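Local coordinates for protein putative aspartyl-tRNA synthetase (Leishmania major, PDB 6OD8) that probably attaches L-aspartate to tRNA(Asp) at the expense of ATP, as a dimeric class II aminoacyl-tRNA synthetase with an OB-fold nucleic-acid-binding domain, at residues Lys69-Ile74 and Thr88-Ala93; Arg232-Asp237 and Glu332-Tyr337; Leu361-Thr366 and Ser397-Ile402. All blocks are in the same frame, centred on the assembly; numbering follows the deposited sequence. Where two conformers were deposited one is given.

Contact 1 (Lys69-Ile74 and Thr88-Ala93); sequences KSRTHI and TVLIRA
Leu-90 and the side chains of Arg-71 and His-73 meet where the loop 69-74 runs up against strand 88-93, a strand of the OB-fold domain. The loop crosses the strand rather than pairing along it: the directions of their touching parts differ by 83°. Leu-90 has CG anti to its backbone N (chi1 175°), and its methyl CD2 is the atom both loop side chains reach. CD2 lies over one face of the Arg-71 guanidinium, 3.5 Å above the plane and offset toward the rim; the arginine chain, bent at chi3 (71°), crosses the leucine at about a right angle. The same methyl, Leu-90 CD2, is 3.6 Å from His-73 ND1, with the histidine and leucine side chains lying side by side and pointing the same way. Farther along the loop, Ile-74 CG1 packs 3.9 Å from Val-89 CB.

One direct hydrogen bond joins the backbones, Ile-74 N to Leu-90 O at 2.8 Å. A water makes a second, indirect link, donating to Thr-72 O and accepting from Leu-90 N, so both backbone polar groups of Leu-90 are used by the loop.

The polar ends look beyond the pair of segments. His-73 NE2 and Ser-70 OG bond to Glu-322 of the second subunit, and Arg-92 forms a salt bridge with Asp-144 of the neighbouring strand 142-151. In the conformer given, His-73 ND1 is buried without a polar partner and lies against the Leu-90 methyl, with Arg-92 NH2 4.4 Å away. A neutral ring with its proton on NE2, donating to that glutamate, would be consistent with this, and the arginine charge would also tend to disfavour double protonation. The chemistry thus ties a mixed polar and apolar loop-strand contact to the dimer interface.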
loop_
_atom_site.group_PDB
_atom_site.type_symbol
_atom_site.label_atom_id
_atom_site.label_comp_id
_atom_site.label_asym_id
_atom_site.label_seq_id
_atom_site.Cartn_x
_atom_site.Cartn_y
_atom_site.Cartn_z
ATOM N N LYS A 69 10.121 17.421 24.943
ATOM C CA LYS A 69 10.659 18.612 24.277
ATOM C C LYS A 69 11.573 19.408 25.212
ATOM O O LYS A 69 11.580 20.642 25.222
ATOM C CB LYS A 69 9.529 19.492 23.728
ATOM C CG LYS A 69 8.797 18.835 22.541
ATOM C CD LYS A 69 7.768 19.773 21.888
ATOM C CE LYS A 69 7.218 19.127 20.579
ATOM N NZ LYS A 69 6.245 19.965 19.796
ATOM N N SER A 70 12.346 18.698 26.022
ATOM C CA SER A 70 13.192 19.409 26.970
ATOM C C SER A 70 14.549 19.773 26.384
ATOM O O SER A 70 15.215 20.665 26.920
ATOM C CB SER A 70 13.377 18.586 28.246
ATOM O OG SER A 70 14.125 17.421 27.980
ATOM N N ARG A 71 14.962 19.126 25.293
ATOM C CA ARG A 71 16.226 19.407 24.626
ATOM C C ARG A 71 16.015 19.362 23.120
ATOM O O ARG A 71 15.116 18.682 22.626
ATOM C CB ARG A 71 17.321 18.385 25.005
ATOM C CG ARG A 71 17.338 18.000 26.480
ATOM C CD ARG A 71 18.581 17.209 26.834
ATOM N NE ARG A 71 19.769 18.059 26.824
ATOM C CZ ARG A 71 21.016 17.606 26.883
ATOM N NH1 ARG A 71 22.029 18.464 26.861
ATOM N NH2 ARG A 71 21.248 16.300 26.952
ATOM N N THR A 72 16.875 20.057 22.391
ATOM C CA THR A 72 16.837 20.050 20.930
ATOM C C THR A 72 17.897 19.075 20.429
ATOM O O THR A 72 19.099 19.320 20.587
ATOM C CB THR A 72 17.065 21.450 20.362
ATOM O OG1 THR A 72 16.014 22.326 20.789
ATOM C CG2 THR A 72 17.093 21.406 18.845
ATOM N N HIS A 73 17.448 17.969 19.833
ATOM C CA HIS A 73 18.333 16.954 19.287
ATOM C C HIS A 73 18.539 17.221 17.795
ATOM O O HIS A 73 17.580 17.171 17.018
ATOM C CB HIS A 73 17.717 15.577 19.552
ATOM C CG HIS A 73 17.019 15.486 20.880
ATOM N ND1 HIS A 73 17.590 14.887 21.981
ATOM C CD2 HIS A 73 15.812 15.944 21.289
ATOM C CE1 HIS A 73 16.762 14.970 23.008
ATOM N NE2 HIS A 73 15.679 15.614 22.616
ATOM N N ILE A 74 19.779 17.507 17.397
ATOM C CA ILE A 74 20.116 17.795 16.003
ATOM C C ILE A 74 20.453 16.476 15.310
ATOM O O ILE A 74 21.369 15.775 15.761
ATOM C CB ILE A 74 21.297 18.769 15.892
ATOM C CG1 ILE A 74 21.065 20.042 16.724
ATOM C CG2 ILE A 74 21.616 19.079 14.424
ATOM C CD1 ILE A 74 19.890 20.865 16.273
ATOM N N THR A 88 27.689 24.602 19.867
ATOM C CA THR A 88 27.714 23.331 20.582
ATOM C C THR A 88 26.309 22.749 20.544
ATOM O O THR A 88 25.360 23.415 20.967
ATOM C CB THR A 88 28.178 23.508 22.027
ATOM O OG1 THR A 88 29.540 23.943 22.048
ATOM C CG2 THR A 88 28.069 22.194 22.763
ATOM N N VAL A 89 26.171 21.519 20.024
ATOM C CA VAL A 89 24.858 20.924 19.782
ATOM C C VAL A 89 24.778 19.534 20.405
ATOM O O VAL A 89 25.780 18.923 20.777
ATOM C CB VAL A 89 24.525 20.838 18.274
ATOM C CG1 VAL A 89 24.481 22.225 17.654
ATOM C CG2 VAL A 89 25.548 19.979 17.574
ATOM N N LEU A 90 23.552 19.031 20.487
ATOM C CA LEU A 90 23.256 17.711 21.033
ATOM C C LEU A 90 22.875 16.792 19.888
ATOM O O LEU A 90 21.900 17.058 19.184
ATOM C CB LEU A 90 22.113 17.787 22.046
ATOM C CG LEU A 90 21.628 16.452 22.606
ATOM C CD1 LEU A 90 22.714 15.808 23.458
ATOM C CD2 LEU A 90 20.358 16.675 23.406
ATOM N N ILE A 91 23.628 15.713 19.720
ATOM C CA ILE A 91 23.402 14.759 18.643
ATOM C C ILE A 91 23.251 13.370 19.247
ATOM O O ILE A 91 23.952 13.013 20.200
ATOM C CB ILE A 91 24.559 14.787 17.621
ATOM C CG1 ILE A 91 24.808 16.218 17.137
ATOM C CG2 ILE A 91 24.256 13.884 16.436
ATOM C CD1 ILE A 91 26.276 16.526 16.895
ATOM N N ARG A 92 22.333 12.582 18.683
ATOM C CA ARG A 92 22.225 11.163 18.995
ATOM C C ARG A 92 22.681 10.374 17.772
ATOM O O ARG A 92 22.165 10.586 16.670
ATOM C CB ARG A 92 20.787 10.805 19.374
ATOM C CG ARG A 92 20.613 9.364 19.788
ATOM C CD ARG A 92 19.252 9.191 20.436
ATOM N NE ARG A 92 19.174 9.971 21.680
ATOM C CZ ARG A 92 18.076 10.097 22.425
ATOM N NH1 ARG A 92 16.952 9.494 22.046
ATOM N NH2 ARG A 92 18.103 10.831 23.548
ATOM N N ALA A 93 23.655 9.478 17.952
ATOM C CA ALA A 93 24.245 8.807 16.805
ATOM C C ALA A 93 24.790 7.441 17.202
ATOM O O ALA A 93 25.005 7.146 18.384
ATOM C CB ALA A 93 25.378 9.653 16.193
HETATM O O HOH W 1 21.323 20.838 20.083
#

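Contact 2 (Arg232-Asp237 and Glu332-Tyr337); sequences RQFLID and ESLFNY. With EDO (1,2-ethanediol), chain H.
Two helices of the class II synthetase catalytic domain, 215-237 and 325-342, pack here through an aromatic contact beside the large mixed sheet; the first, long and at the dimer interface, is consistent with the motif 1 helix. Their short segments approach to 9.7 Å between axes, with N-to-C directions 133° apart, nearer antiparallel than parallel. Phe-234 is the residue inserted between them. Its CG is anti to the backbone N, and the ring reaches Ser-333, Leu-334 and Tyr-337. Over one face sits the backbone of Leu-334: CA is 3.8 Å from the Phe-234 ring centroid and only 9° off the normal, a CH-pi contact. The CD1 methyl of Leu-334 extends the apolar packing to Phe-234 CD2, while Ser-333 CB comes within 3.6 Å of Phe-234 CZ, oblique to the ring.

With Tyr-337 the phenylalanine forms an offset edge-to-face pair. The Phe-234 edge is turned toward the tyrosine face, with centroids 5.5 Å apart and planes at 60°. Phe-234 CB adds a second CH-pi contact, over the same tyrosine ring and displaced toward its rim.

Around this packing, strand 523-529 meets Leu-334 through Phe-526 and Ile-528, and Phe-291 of strand 289-297 touches Leu-235. Gln-233 meets its own copy in the second subunit, placing this end of helix 215-237 at the dimer interface. An ethanediol, probably from the crystallisation liquor, donates from O2 to Ser-333 OG.

The tyrosine hydroxyl lies against the aliphatic part of Gln-233, with Tyr-337 OH 3.5 Å from Gln-233 CG. On the same helix, Gln-233 NE2 donates to Asp-237 OD1, which it meets from above the carboxylate plane. The other oxygen, Asp-237 OD2, accepts from a water that is also 2.7 Å from Tyr-337 OH.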
loop_
_atom_site.group_PDB
_atom_site.type_symbol
_atom_site.label_atom_id
_atom_site.label_comp_id
_atom_site.label_asym_id
_atom_site.label_seq_id
_atom_site.Cartn_x
_atom_site.Cartn_y
_atom_site.Cartn_z
ATOM N N ARG A 232 1.851 4.180 -6.853
ATOM C CA ARG A 232 0.534 4.633 -6.406
ATOM C C ARG A 232 0.224 6.041 -6.903
ATOM O O ARG A 232 -0.911 6.336 -7.306
ATOM C CB ARG A 232 0.445 4.592 -4.884
ATOM C CG ARG A 232 0.444 3.208 -4.261
ATOM C CD ARG A 232 0.117 3.336 -2.774
ATOM N NE ARG A 232 0.989 4.328 -2.142
ATOM C CZ ARG A 232 2.208 4.071 -1.675
ATOM N NH1 ARG A 232 2.698 2.836 -1.736
ATOM N NH2 ARG A 232 2.929 5.044 -1.116
ATOM N N GLN A 233 1.207 6.937 -6.888
ATOM C CA GLN A 233 0.878 8.314 -7.260
ATOM C C GLN A 233 0.490 8.424 -8.723
ATOM O O GLN A 233 -0.429 9.173 -9.066
ATOM C CB GLN A 233 2.034 9.267 -6.960
ATOM C CG GLN A 233 1.581 10.718 -7.036
ATOM C CD GLN A 233 0.352 11.005 -6.159
ATOM O OE1 GLN A 233 0.368 10.764 -4.946
ATOM N NE2 GLN A 233 -0.718 11.518 -6.774
ATOM N N PHE A 234 1.199 7.724 -9.609
ATOM C CA PHE A 234 0.793 7.720 -11.014
ATOM C C PHE A 234 -0.661 7.302 -11.159
ATOM O O PHE A 234 -1.436 7.930 -11.890
ATOM C CB PHE A 234 1.677 6.786 -11.837
ATOM C CG PHE A 234 1.242 6.683 -13.289
ATOM C CD1 PHE A 234 1.661 7.637 -14.217
ATOM C CD2 PHE A 234 0.391 5.667 -13.715
ATOM C CE1 PHE A 234 1.249 7.572 -15.563
ATOM C CE2 PHE A 234 -0.030 5.596 -15.052
ATOM C CZ PHE A 234 0.402 6.540 -15.977
ATOM N N LEU A 235 -1.044 6.217 -10.486
ATOM C CA LEU A 235 -2.366 5.638 -10.710
ATOM C C LEU A 235 -3.463 6.458 -10.035
ATOM O O LEU A 235 -4.557 6.625 -10.586
ATOM C CB LEU A 235 -2.356 4.187 -10.202
ATOM C CG LEU A 235 -1.362 3.304 -10.986
ATOM C CD1 LEU A 235 -1.085 2.007 -10.191
ATOM C CD2 LEU A 235 -1.875 2.990 -12.389
ATOM N N ILE A 236 -3.193 6.967 -8.835
ATOM C CA ILE A 236 -4.107 7.926 -8.209
ATOM C C ILE A 236 -4.349 9.120 -9.125
ATOM O O ILE A 236 -5.486 9.579 -9.269
ATOM C CB ILE A 236 -3.550 8.369 -6.834
ATOM C CG1 ILE A 236 -3.634 7.229 -5.826
ATOM C CG2 ILE A 236 -4.274 9.628 -6.310
ATOM C CD1 ILE A 236 -2.740 7.446 -4.597
ATOM N N ASP A 237 -3.278 9.661 -9.730
ATOM C CA ASP A 237 -3.397 10.771 -10.676
ATOM C C ASP A 237 -4.318 10.425 -11.832
ATOM O O ASP A 237 -4.961 11.313 -12.397
ATOM C CB ASP A 237 -2.030 11.150 -11.275
ATOM C CG ASP A 237 -1.162 11.985 -10.353
ATOM O OD1 ASP A 237 -1.624 12.412 -9.276
ATOM O OD2 ASP A 237 0.018 12.197 -10.728
ATOM N N GLU A 332 3.048 1.274 -19.762
ATOM C CA GLU A 332 4.271 1.940 -20.211
ATOM C C GLU A 332 4.409 3.324 -19.593
ATOM O O GLU A 332 5.519 3.744 -19.228
ATOM C CB GLU A 332 4.289 2.053 -21.737
ATOM C CG GLU A 332 4.557 0.744 -22.446
ATOM C CD GLU A 332 4.430 0.875 -23.955
ATOM O OE1 GLU A 332 3.890 1.906 -24.414
ATOM O OE2 GLU A 332 4.868 -0.043 -24.686
ATOM N N SER A 333 3.316 4.079 -19.547
ATOM C CA SER A 333 3.372 5.395 -18.924
ATOM C C SER A 333 3.700 5.267 -17.443
ATOM O O SER A 333 4.424 6.103 -16.885
ATOM C CB SER A 333 2.041 6.132 -19.112
ATOM O OG SER A 333 1.762 6.339 -20.487
ATOM N N LEU A 334 3.181 4.212 -16.802
ATOM C CA LEU A 334 3.459 3.974 -15.385
ATOM C C LEU A 334 4.942 3.701 -15.162
ATOM O O LEU A 334 5.568 4.266 -14.255
ATOM C CB LEU A 334 2.611 2.791 -14.886
ATOM C CG LEU A 334 3.007 2.144 -13.569
ATOM C CD1 LEU A 334 2.738 3.115 -12.429
ATOM C CD2 LEU A 334 2.237 0.839 -13.332
ATOM N N PHE A 335 5.524 2.825 -15.979
ATOM C CA PHE A 335 6.946 2.542 -15.801
ATOM C C PHE A 335 7.785 3.771 -16.133
ATOM O O PHE A 335 8.773 4.039 -15.451
ATOM C CB PHE A 335 7.369 1.326 -16.649
ATOM C CG PHE A 335 7.208 -0.009 -15.937
ATOM C CD1 PHE A 335 8.172 -0.453 -15.040
ATOM C CD2 PHE A 335 6.106 -0.806 -16.171
ATOM C CE1 PHE A 335 8.026 -1.669 -14.376
ATOM C CE2 PHE A 335 5.956 -2.028 -15.517
ATOM C CZ PHE A 335 6.922 -2.462 -14.632
ATOM N N ASN A 336 7.414 4.520 -17.184
ATOM C CA ASN A 336 8.141 5.743 -17.505
ATOM C C ASN A 336 8.153 6.685 -16.310
ATOM O O ASN A 336 9.198 7.211 -15.933
ATOM C CB ASN A 336 7.510 6.432 -18.718
ATOM C CG ASN A 336 8.309 7.623 -19.202
ATOM O OD1 ASN A 336 9.511 7.534 -19.434
ATOM N ND2 ASN A 336 7.639 8.744 -19.366
ATOM N N TYR A 337 6.981 6.897 -15.706
ATOM C CA TYR A 337 6.857 7.785 -14.554
ATOM C C TYR A 337 7.776 7.345 -13.421
ATOM O O TYR A 337 8.482 8.163 -12.818
ATOM C CB TYR A 337 5.392 7.776 -14.103
ATOM C CG TYR A 337 5.020 8.638 -12.909
ATOM C CD1 TYR A 337 4.471 9.905 -13.092
ATOM C CD2 TYR A 337 5.144 8.156 -11.608
ATOM C CE1 TYR A 337 4.084 10.695 -11.996
ATOM C CE2 TYR A 337 4.767 8.941 -10.506
ATOM C CZ TYR A 337 4.241 10.211 -10.710
ATOM O OH TYR A 337 3.857 10.996 -9.623
HETATM C C1 EDO H . 3.732 5.085 -23.340
HETATM O O1 EDO H . 3.827 6.492 -23.061
HETATM C C2 EDO H . 2.392 4.730 -23.969
HETATM O O2 EDO H . 1.345 5.454 -23.313
HETATM O O HOH W 2 2.236 13.111 -10.004
#

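Contact 3 (Leu361-Thr366 and Ser397-Ile402); sequences LVWKLT and SRMLRI. With EDO (1,2-ethanediol), chain H.
The Arg-398 guanidinium has the aliphatic chain of Lys-364 over one face, Lys-364 CD lying 3.5 Å from Arg-398 NH2, and the carbonyl oxygen of Leu-365 at its edge, near the plane. In the Met-aromatic contact alongside, Met-399 SD approaches the edge of the Trp-363 indole, 5.5 Å from the five-membered-ring centroid and 84° off its normal. These groups join a loop before helix 367-373 to the turn leading into strand 400-403 of the catalytic domain's mixed sheet.

Arg-398 and Leu-365 make a reciprocal pair of hydrogen bonds: Leu-365 N donates to Arg-398 O at 2.9 Å, and Arg-398 NE returns to Leu-365 O at 2.7 Å. The arginine chain bends at chi3 (-63°), and the NE bond runs within 8° of the guanidinium plane. Although Lys-364 NZ and Arg-398 NH2 are like charges 4.3 Å apart, the ammonium has Asp-396 O as acceptor and Arg-398 NH1 has Met-395 O, which probably eases their repulsion. Leu-365 CD1 packs on Leu-400 CB. A water bridges two further backbone groups, donating to Trp-363 O at 2.6 Å and accepting from Leu-400 N.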
loop_
_atom_site.group_PDB
_atom_site.type_symbol
_atom_site.label_atom_id
_atom_site.label_comp_id
_atom_site.label_asym_id
_atom_site.label_seq_id
_atom_site.Cartn_x
_atom_site.Cartn_y
_atom_site.Cartn_z
ATOM N N LEU A 361 19.763 2.070 -15.821
ATOM C CA LEU A 361 18.829 1.507 -16.784
ATOM C C LEU A 361 18.529 2.508 -17.889
ATOM O O LEU A 361 18.310 3.698 -17.630
ATOM C CB LEU A 361 17.529 1.122 -16.086
ATOM C CG LEU A 361 16.564 0.242 -16.879
ATOM C CD1 LEU A 361 17.123 -1.171 -16.834
ATOM C CD2 LEU A 361 15.138 0.303 -16.269
ATOM N N VAL A 362 18.526 2.014 -19.122
ATOM C CA VAL A 362 18.025 2.752 -20.279
ATOM C C VAL A 362 16.688 2.125 -20.640
ATOM O O VAL A 362 16.625 0.923 -20.915
ATOM C CB VAL A 362 19.006 2.696 -21.455
ATOM C CG1 VAL A 362 18.427 3.418 -22.672
ATOM C CG2 VAL A 362 20.355 3.320 -21.053
ATOM N N TRP A 363 15.611 2.916 -20.592
ATOM C CA TRP A 363 14.294 2.386 -20.919
ATOM C C TRP A 363 13.687 3.012 -22.173
ATOM O O TRP A 363 12.636 2.553 -22.615
ATOM C CB TRP A 363 13.329 2.536 -19.717
ATOM C CG TRP A 363 12.912 3.939 -19.332
ATOM C CD1 TRP A 363 11.752 4.572 -19.666
ATOM C CD2 TRP A 363 13.639 4.849 -18.498
ATOM N NE1 TRP A 363 11.715 5.828 -19.098
ATOM C CE2 TRP A 363 12.875 6.031 -18.401
ATOM C CE3 TRP A 363 14.872 4.784 -17.840
ATOM C CZ2 TRP A 363 13.294 7.132 -17.655
ATOM C CZ3 TRP A 363 15.295 5.886 -17.110
ATOM C CH2 TRP A 363 14.508 7.041 -17.025
ATOM N N LYS A 364 14.321 4.034 -22.747
ATOM C CA LYS A 364 13.843 4.722 -23.943
ATOM C C LYS A 364 14.801 4.506 -25.101
ATOM O O LYS A 364 16.026 4.592 -24.929
ATOM C CB LYS A 364 13.723 6.237 -23.718
ATOM C CG LYS A 364 12.810 6.680 -22.580
ATOM C CD LYS A 364 12.581 8.190 -22.648
ATOM C CE LYS A 364 11.757 8.677 -21.474
ATOM N NZ LYS A 364 11.278 10.076 -21.688
ATOM N N LEU A 365 14.250 4.290 -26.295
ATOM C CA LEU A 365 15.050 4.486 -27.499
ATOM C C LEU A 365 15.361 5.970 -27.678
ATOM O O LEU A 365 14.568 6.838 -27.306
ATOM C CB LEU A 365 14.302 3.969 -28.735
ATOM C CG LEU A 365 14.505 2.524 -29.189
ATOM C CD1 LEU A 365 13.987 1.583 -28.150
ATOM C CD2 LEU A 365 13.815 2.266 -30.543
ATOM N N THR A 366 16.519 6.267 -28.260
ATOM C CA THR A 366 16.775 7.647 -28.657
ATOM C C THR A 366 15.962 7.981 -29.908
ATOM O O THR A 366 15.612 7.087 -30.684
ATOM C CB THR A 366 18.261 7.890 -28.934
ATOM O OG1 THR A 366 18.657 7.168 -30.101
ATOM C CG2 THR A 366 19.121 7.461 -27.744
ATOM N N SER A 397 7.909 8.985 -24.585
ATOM C CA SER A 397 8.443 7.885 -23.784
ATOM C C SER A 397 9.279 6.892 -24.599
ATOM O O SER A 397 10.156 6.227 -24.033
ATOM C CB SER A 397 7.313 7.139 -23.067
ATOM O OG SER A 397 6.411 6.526 -23.969
ATOM N N ARG A 398 9.010 6.752 -25.898
ATOM C CA ARG A 398 9.921 6.030 -26.812
ATOM C C ARG A 398 10.212 4.608 -26.321
ATOM O O ARG A 398 11.354 4.126 -26.355
ATOM C CB ARG A 398 11.222 6.820 -27.016
ATOM C CG ARG A 398 11.008 8.224 -27.605
ATOM C CD ARG A 398 12.328 8.913 -27.985
ATOM N NE ARG A 398 13.236 9.157 -26.854
ATOM C CZ ARG A 398 13.093 10.157 -25.987
ATOM N NH1 ARG A 398 12.067 10.990 -26.115
ATOM N NH2 ARG A 398 13.969 10.333 -24.998
ATOM N N MET A 399 9.164 3.913 -25.889
ATOM C CA MET A 399 9.309 2.594 -25.284
ATOM C C MET A 399 8.999 1.500 -26.300
ATOM O O MET A 399 7.914 1.482 -26.900
ATOM C CB MET A 399 8.432 2.494 -24.034
ATOM C CG MET A 399 9.033 3.363 -22.923
ATOM S SD MET A 399 7.940 3.621 -21.494
ATOM C CE MET A 399 8.142 2.084 -20.690
ATOM N N LEU A 400 9.955 0.580 -26.460
ATOM C CA LEU A 400 9.976 -0.372 -27.574
ATOM C C LEU A 400 8.965 -1.510 -27.410
ATOM O O LEU A 400 8.885 -2.144 -26.356
ATOM C CB LEU A 400 11.383 -0.956 -27.706
ATOM C CG LEU A 400 11.638 -1.895 -28.871
ATOM C CD1 LEU A 400 11.645 -1.024 -30.107
ATOM C CD2 LEU A 400 12.988 -2.576 -28.668
ATOM N N ARG A 401 8.225 -1.789 -28.486
ATOM C CA ARG A 401 7.290 -2.905 -28.586
ATOM C C ARG A 401 7.707 -3.729 -29.792
ATOM O O ARG A 401 7.949 -3.159 -30.855
ATOM C CB ARG A 401 5.848 -2.419 -28.791
ATOM C CG ARG A 401 5.330 -1.456 -27.749
ATOM C CD ARG A 401 3.882 -1.076 -28.042
ATOM N NE ARG A 401 3.365 -0.110 -27.069
ATOM C CZ ARG A 401 2.124 0.368 -27.084
ATOM N NH1 ARG A 401 1.268 -0.041 -28.018
ATOM N NH2 ARG A 401 1.743 1.258 -26.169
ATOM N N ILE A 402 7.825 -5.051 -29.624
ATOM C CA ILE A 402 8.110 -5.971 -30.724
ATOM C C ILE A 402 7.073 -7.079 -30.653
ATOM O O ILE A 402 6.847 -7.656 -29.583
ATOM C CB ILE A 402 9.538 -6.558 -30.669
ATOM C CG1 ILE A 402 10.587 -5.442 -30.621
ATOM C CG2 ILE A 402 9.815 -7.462 -31.899
ATOM C CD1 ILE A 402 12.014 -5.957 -30.488
HETATM C C1 EDO H . 3.732 5.085 -23.340
HETATM O O1 EDO H . 3.827 6.492 -23.061
HETATM C C2 EDO H . 2.392 4.730 -23.969
HETATM O O2 EDO H . 1.345 5.454 -23.313
HETATM O O HOH W 3 12.432 0.942 -24.660
#

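Along the chain the three contacts follow in series. Contact 1 belongs to the OB-fold region, its centre about 40 Å from that of contact 2 and about 49 Å from that of contact 3, and it touches neither. Contacts 2 and 3 share the class II catalytic domain, their centres about 16 Å apart. Helix 325-342 connects them directly: Glu-332 forms a salt bridge with Arg-401, and Asn-336 OD1 probably accepts a hydrogen bond from Trp-363 NE1. One ethanediol also touches both. Contacts 1 and 2 each reach the second subunit, whereas contact 3 does not, so dimerisation involves both the OB-fold and catalytic regions.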